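Local atomic coordinates of sortase family protein (Streptococcus agalactiae, PDB entry 3O0P), a protein that probably catalyses the transpeptidation that joins pilin subunits during assembly of the pili of group B Streptococcus, as a class C sortase. Residues M63-S67 and E68-I72; Y141-I145 and K146-A150. All coordinates share one frame; numbering follows the deposited sequence.

How the interactions relate
Interactions 1 and 2 are two tight reversals of the chain, their centres 11 Å apart, set side by side where strands 71-75 and 139-143, the first and last in the order of the sheet, pair and close it. The turn of 63-72 delivers the chain into strand 71-75, while strand 139-143 is the first arm of the hairpin of 141-150. Ile72 O lies 2.9 Å from Gln143 N, a probable hydrogen bond, and the Ile145 CG2 methyl packs against both the carbonyl oxygen of Leu64, 3.6 Å from O, and Val66 CG2, at 4.0 Å. Helix 22-37 meets both, through Leu64 in interaction 1 and through Ile145 and Lys146 in interaction 2.

Interaction 1 (M63-S67 and E68-I72); sequences MLEVS and EKIGI
Val66 and Lys69 face each other across a type I' turn, each backbone amide bonded to the other's carbonyl. Val66 N reaches Lys69 O at 3.0 Å, in the carbonyl plane, whereas Lys69 N comes to Val66 O from above the plane, 53° out of it. Beyond this pair, Glu65 CA makes a C-H...O contact of 3.2 Å with Lys69 O. Glu65 and Ile70 cross at a slant, CG of the glutamate 3.3 Å from CG2 of the isoleucine. That same methyl meets Leu64 CB, because chi1 of 66° puts CG1 of Ile70 between backbone N and carbonyl carbon and leaves CG2 anti to the latter. Two waters bridge the arms: one donates to Leu64 O and Ile70 O, the other to Glu65 OE2 (2.8 Å) and Glu68 O. Farther out, Arg62 forms a salt bridge with Glu65 OE1, and Asp12 OD2 of helix 11-18 hydrogen-bonds Ser67 OG and salt-bridges Lys69 NZ, which also hydrogen-bonds Gln9 O. At the entry into the sheet, Ile70 and Gly71 together stand opposite Ile84 in a classic beta bulge. With OE1 paired to Arg62 and OE2 hydrated, the carboxylate of Glu65 is probably held in its charged form.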
loop_
_atom_site.group_PDB
_atom_site.type_symbol
_atom_site.label_atom_id
_atom_site.label_comp_id
_atom_site.label_asym_id
_atom_site.label_seq_id
_atom_site.Cartn_x
_atom_site.Cartn_y
_atom_site.Cartn_z
ATOM N N MET A 63 5.703 8.681 -11.799
ATOM C CA MET A 63 6.172 7.712 -12.792
ATOM C C MET A 63 5.304 6.456 -12.827
ATOM O O MET A 63 5.238 5.780 -13.855
ATOM C CB MET A 63 7.648 7.339 -12.591
ATOM C CG MET A 63 7.932 6.324 -11.496
ATOM S SD MET A 63 7.611 6.858 -9.720
ATOM C CE MET A 63 9.128 7.808 -9.446
ATOM N N LEU A 64 4.647 6.122 -11.718
ATOM C CA LEU A 64 3.801 4.927 -11.647
ATOM C C LEU A 64 2.339 5.190 -11.939
ATOM O O LEU A 64 1.542 4.256 -11.960
ATOM C CB LEU A 64 3.899 4.275 -10.274
ATOM C CG LEU A 64 5.229 3.587 -9.957
ATOM C CD1 LEU A 64 5.163 2.945 -8.579
ATOM C CD2 LEU A 64 5.627 2.571 -11.006
ATOM N N GLU A 65 1.982 6.444 -12.193
ATOM C CA GLU A 65 0.589 6.820 -12.318
ATOM C C GLU A 65 0.065 6.733 -13.736
ATOM O O GLU A 65 0.638 7.286 -14.649
ATOM C CB GLU A 65 0.397 8.267 -11.877
ATOM C CG GLU A 65 0.400 8.427 -10.382
ATOM C CD GLU A 65 0.100 9.858 -9.940
ATOM O OE1 GLU A 65 -0.134 10.714 -10.828
ATOM O OE2 GLU A 65 0.124 10.128 -8.716
ATOM N N VAL A 66 -1.082 6.076 -13.876
ATOM C CA VAL A 66 -1.935 6.218 -15.052
ATOM C C VAL A 66 -3.369 6.271 -14.522
ATOM O O VAL A 66 -3.686 5.685 -13.477
ATOM C CB VAL A 66 -1.789 5.068 -16.074
ATOM C CG1 VAL A 66 -0.404 5.087 -16.700
ATOM C CG2 VAL A 66 -2.112 3.711 -15.447
ATOM N N SER A 67 -4.208 7.056 -15.185
ATOM C CA SER A 67 -5.571 7.281 -14.721
ATOM C C SER A 67 -5.588 7.719 -13.246
ATOM O O SER A 67 -6.491 7.338 -12.479
ATOM C CB SER A 67 -6.402 6.013 -14.896
ATOM O OG SER A 67 -7.771 6.334 -15.073
ATOM N N GLU A 68 -4.581 8.500 -12.857
ATOM C CA GLU A 68 -4.508 9.125 -11.521
ATOM C C GLU A 68 -4.117 8.179 -10.393
ATOM O O GLU A 68 -4.088 8.568 -9.220
ATOM C CB GLU A 68 -5.855 9.766 -11.163
ATOM C CG GLU A 68 -6.299 10.807 -12.158
ATOM C CD GLU A 68 -7.436 11.656 -11.636
ATOM O OE1 GLU A 68 -8.591 11.185 -11.689
ATOM O OE2 GLU A 68 -7.174 12.775 -11.155
ATOM N N LYS A 69 -3.876 6.930 -10.739
ATOM C CA LYS A 69 -3.659 5.857 -9.776
ATOM C C LYS A 69 -2.324 5.192 -9.987
ATOM O O LYS A 69 -1.833 5.129 -11.112
ATOM C CB LYS A 69 -4.774 4.810 -9.933
ATOM C CG LYS A 69 -6.132 5.405 -9.620
ATOM C CD LYS A 69 -7.282 4.670 -10.246
ATOM C CE LYS A 69 -8.606 5.322 -9.843
ATOM N NZ LYS A 69 -9.773 4.827 -10.624
ATOM N N ILE A 70 -1.749 4.660 -8.909
ATOM C CA ILE A 70 -0.508 3.913 -9.052
ATOM C C ILE A 70 -0.639 2.401 -8.969
ATOM O O ILE A 70 0.345 1.683 -9.117
ATOM C CB ILE A 70 0.569 4.395 -8.061
ATOM C CG1 ILE A 70 0.169 4.100 -6.614
ATOM C CG2 ILE A 70 0.890 5.894 -8.297
ATOM C CD1 ILE A 70 1.291 4.323 -5.599
ATOM N N GLY A 71 -1.842 1.907 -8.748
ATOM C CA GLY A 71 -2.028 0.484 -8.718
ATOM C C GLY A 71 -3.389 0.097 -8.223
ATOM O O GLY A 71 -4.276 0.937 -8.088
ATOM N N ILE A 72 -3.531 -1.190 -7.966
ATOM C CA ILE A 72 -4.750 -1.799 -7.450
ATOM C C ILE A 72 -4.348 -2.770 -6.345
ATOM O O ILE A 72 -3.437 -3.582 -6.544
ATOM C CB ILE A 72 -5.483 -2.585 -8.539
ATOM C CG1 ILE A 72 -5.850 -1.668 -9.705
ATOM C CG2 ILE A 72 -6.707 -3.300 -7.974
ATOM C CD1 ILE A 72 -6.233 -2.420 -10.949
HETATM O O HOH W 1 1.963 1.542 -11.291
HETATM O O HOH W 2 -1.828 8.404 -7.613
#

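Interaction 2 (Y141-I145 and K146-A150); sequences YIQNI and KETIA
A beta hairpin joins strands 139-143 and 148-159, and Asn144 and Glu147 close its loop end. Asn144 N donates to Glu147 O at 2.9 Å, and the side chain then bonds the loop a second time: OD1 accepts from Lys146 N at 2.8 Å and from Glu147 N at 3.0 Å. The Lys146 bond is the more bent, 141° at the hydrogen, that from Glu147 being straighter, and both donors are tilted from the amide plane. A chi1 of 59°, which sets CG between the backbone N and the carbonyl carbon, brings OD1 back over the loop to meet these amides. The other end of the amide is held too, ND2 donating to Pro106 O and to a water that in turn donates to Glu147 OE2.

Along the arms Ile142 and Ile149 form the hydrogen-bonded pair, with two nearly straight bonds of 2.8 Å between their backbone N and O atoms. Tyr141-Ala150 and Gln143-Thr148 are the flanking non-hydrogen-bonded pairs. In the beta-barrel of the sortase fold this hairpin lies between strand 71-75, reached by Gln143 and Tyr141, and strand 189-198, reached by Ala150.

The two isoleucines share one face, Ile149 CG1 resting 4.0 Å from Ile142 CB. On the opposite face, in one of the two conformers modelled for Tyr141, its ring lies obliquely to the methyl of Ala150, CD1 to CB 3.7 Å, and also meets the ring of Tyr200 with the planes at about 75°. Here Thr148 turns its two branches different ways: CG2 goes to Tyr141 CB, while OG1 lies 3.5 Å from Gln143 CG, against the aliphatic part of that extended side chain.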
loop_
_atom_site.group_PDB
_atom_site.type_symbol
_atom_site.label_atom_id
_atom_site.label_comp_id
_atom_site.label_asym_id
_atom_site.label_seq_id
_atom_site.Cartn_x
_atom_site.Cartn_y
_atom_site.Cartn_z
ATOM N N TYR A 141 -2.692 -9.009 -3.266
ATOM C CA TYR A 141 -2.077 -8.779 -4.561
ATOM C C TYR A 141 -2.038 -7.290 -4.871
ATOM O O TYR A 141 -3.012 -6.593 -4.631
ATOM C CB TYR A 141 -2.915 -9.524 -5.622
ATOM C CG TYR A 141 -3.166 -10.965 -5.239
ATOM C CD1 TYR A 141 -2.308 -11.967 -5.656
ATOM C CD2 TYR A 141 -4.242 -11.317 -4.429
ATOM C CE1 TYR A 141 -2.510 -13.282 -5.289
ATOM C CE2 TYR A 141 -4.444 -12.643 -4.045
ATOM C CZ TYR A 141 -3.574 -13.609 -4.481
ATOM O OH TYR A 141 -3.768 -14.923 -4.130
ATOM N N ILE A 142 -0.931 -6.822 -5.441
ATOM C CA ILE A 142 -0.832 -5.444 -5.901
ATOM C C ILE A 142 -0.551 -5.465 -7.389
ATOM O O ILE A 142 0.416 -6.100 -7.824
ATOM C CB ILE A 142 0.289 -4.677 -5.163
ATOM C CG1 ILE A 142 -0.037 -4.582 -3.675
ATOM C CG2 ILE A 142 0.459 -3.281 -5.746
ATOM C CD1 ILE A 142 1.132 -4.169 -2.822
ATOM N N GLN A 143 -1.394 -4.798 -8.166
ATOM C CA GLN A 143 -1.134 -4.622 -9.579
ATOM C C GLN A 143 -0.599 -3.229 -9.796
ATOM O O GLN A 143 -1.171 -2.245 -9.340
ATOM C CB GLN A 143 -2.400 -4.839 -10.393
ATOM C CG GLN A 143 -2.156 -4.732 -11.872
ATOM C CD GLN A 143 -3.411 -4.932 -12.704
ATOM O OE1 GLN A 143 -4.465 -5.341 -12.196
ATOM N NE2 GLN A 143 -3.313 -4.615 -13.990
ATOM N N ASN A 144 0.544 -3.147 -10.467
ATOM C CA ASN A 144 1.103 -1.860 -10.892
ATOM C C ASN A 144 1.106 -1.809 -12.422
ATOM O O ASN A 144 0.523 -2.677 -13.074
ATOM C CB ASN A 144 2.489 -1.634 -10.281
ATOM C CG ASN A 144 3.482 -2.722 -10.668
ATOM O OD1 ASN A 144 3.541 -3.137 -11.822
ATOM N ND2 ASN A 144 4.242 -3.215 -9.683
ATOM N N ILE A 145 1.717 -0.793 -13.008
ATOM C CA ILE A 145 1.643 -0.626 -14.447
ATOM C C ILE A 145 2.277 -1.780 -15.191
ATOM O O ILE A 145 1.963 -1.972 -16.361
ATOM C CB ILE A 145 2.290 0.684 -14.929
ATOM C CG1 ILE A 145 3.694 0.892 -14.335
ATOM C CG2 ILE A 145 1.382 1.889 -14.651
ATOM C CD1 ILE A 145 4.488 1.987 -14.987
ATOM N N LYS A 146 3.201 -2.511 -14.561
ATOM C CA LYS A 146 3.887 -3.609 -15.225
ATOM C C LYS A 146 3.246 -4.974 -15.011
ATOM O O LYS A 146 3.134 -5.756 -15.947
ATOM C CB LYS A 146 5.340 -3.657 -14.761
ATOM C CG LYS A 146 6.115 -4.798 -15.422
ATOM C CD LYS A 146 7.577 -4.856 -15.043
ATOM C CE LYS A 146 8.318 -5.918 -15.882
ATOM N NZ LYS A 146 8.561 -5.454 -17.265
ATOM N N GLU A 147 2.864 -5.282 -13.779
ATOM C CA GLU A 147 2.512 -6.671 -13.447
ATOM C C GLU A 147 1.777 -6.705 -12.106
ATOM O O GLU A 147 1.657 -5.699 -11.418
ATOM C CB GLU A 147 3.797 -7.538 -13.390
ATOM C CG GLU A 147 4.768 -7.065 -12.329
ATOM C CD GLU A 147 6.199 -7.542 -12.536
ATOM O OE1 GLU A 147 6.499 -8.255 -13.528
ATOM O OE2 GLU A 147 7.034 -7.154 -11.702
ATOM N N THR A 148 1.305 -7.883 -11.741
ATOM C CA THR A 148 0.708 -8.110 -10.445
ATOM C C THR A 148 1.702 -8.877 -9.591
ATOM O O THR A 148 2.282 -9.878 -10.025
ATOM C CB THR A 148 -0.585 -8.916 -10.576
ATOM O OG1 THR A 148 -1.512 -8.180 -11.371
ATOM C CG2 THR A 148 -1.200 -9.128 -9.234
ATOM N N ILE A 149 1.920 -8.386 -8.380
ATOM C CA ILE A 149 2.802 -9.016 -7.413
ATOM C C ILE A 149 1.979 -9.473 -6.205
ATOM O O ILE A 149 1.030 -8.815 -5.797
ATOM C CB ILE A 149 3.978 -8.079 -7.047
ATOM C CG1 ILE A 149 3.479 -6.764 -6.465
ATOM C CG2 ILE A 149 4.857 -7.838 -8.285
ATOM C CD1 ILE A 149 4.571 -5.813 -6.003
ATOM N N ALA A 150 2.357 -10.607 -5.640
ATOM C CA ALA A 150 1.584 -11.303 -4.600
ATOM C C ALA A 150 2.379 -11.401 -3.313
ATOM O O ALA A 150 3.614 -11.570 -3.347
ATOM C CB ALA A 150 1.229 -12.688 -5.073
HETATM O O HOH W 3 6.593 -4.925 -10.098
#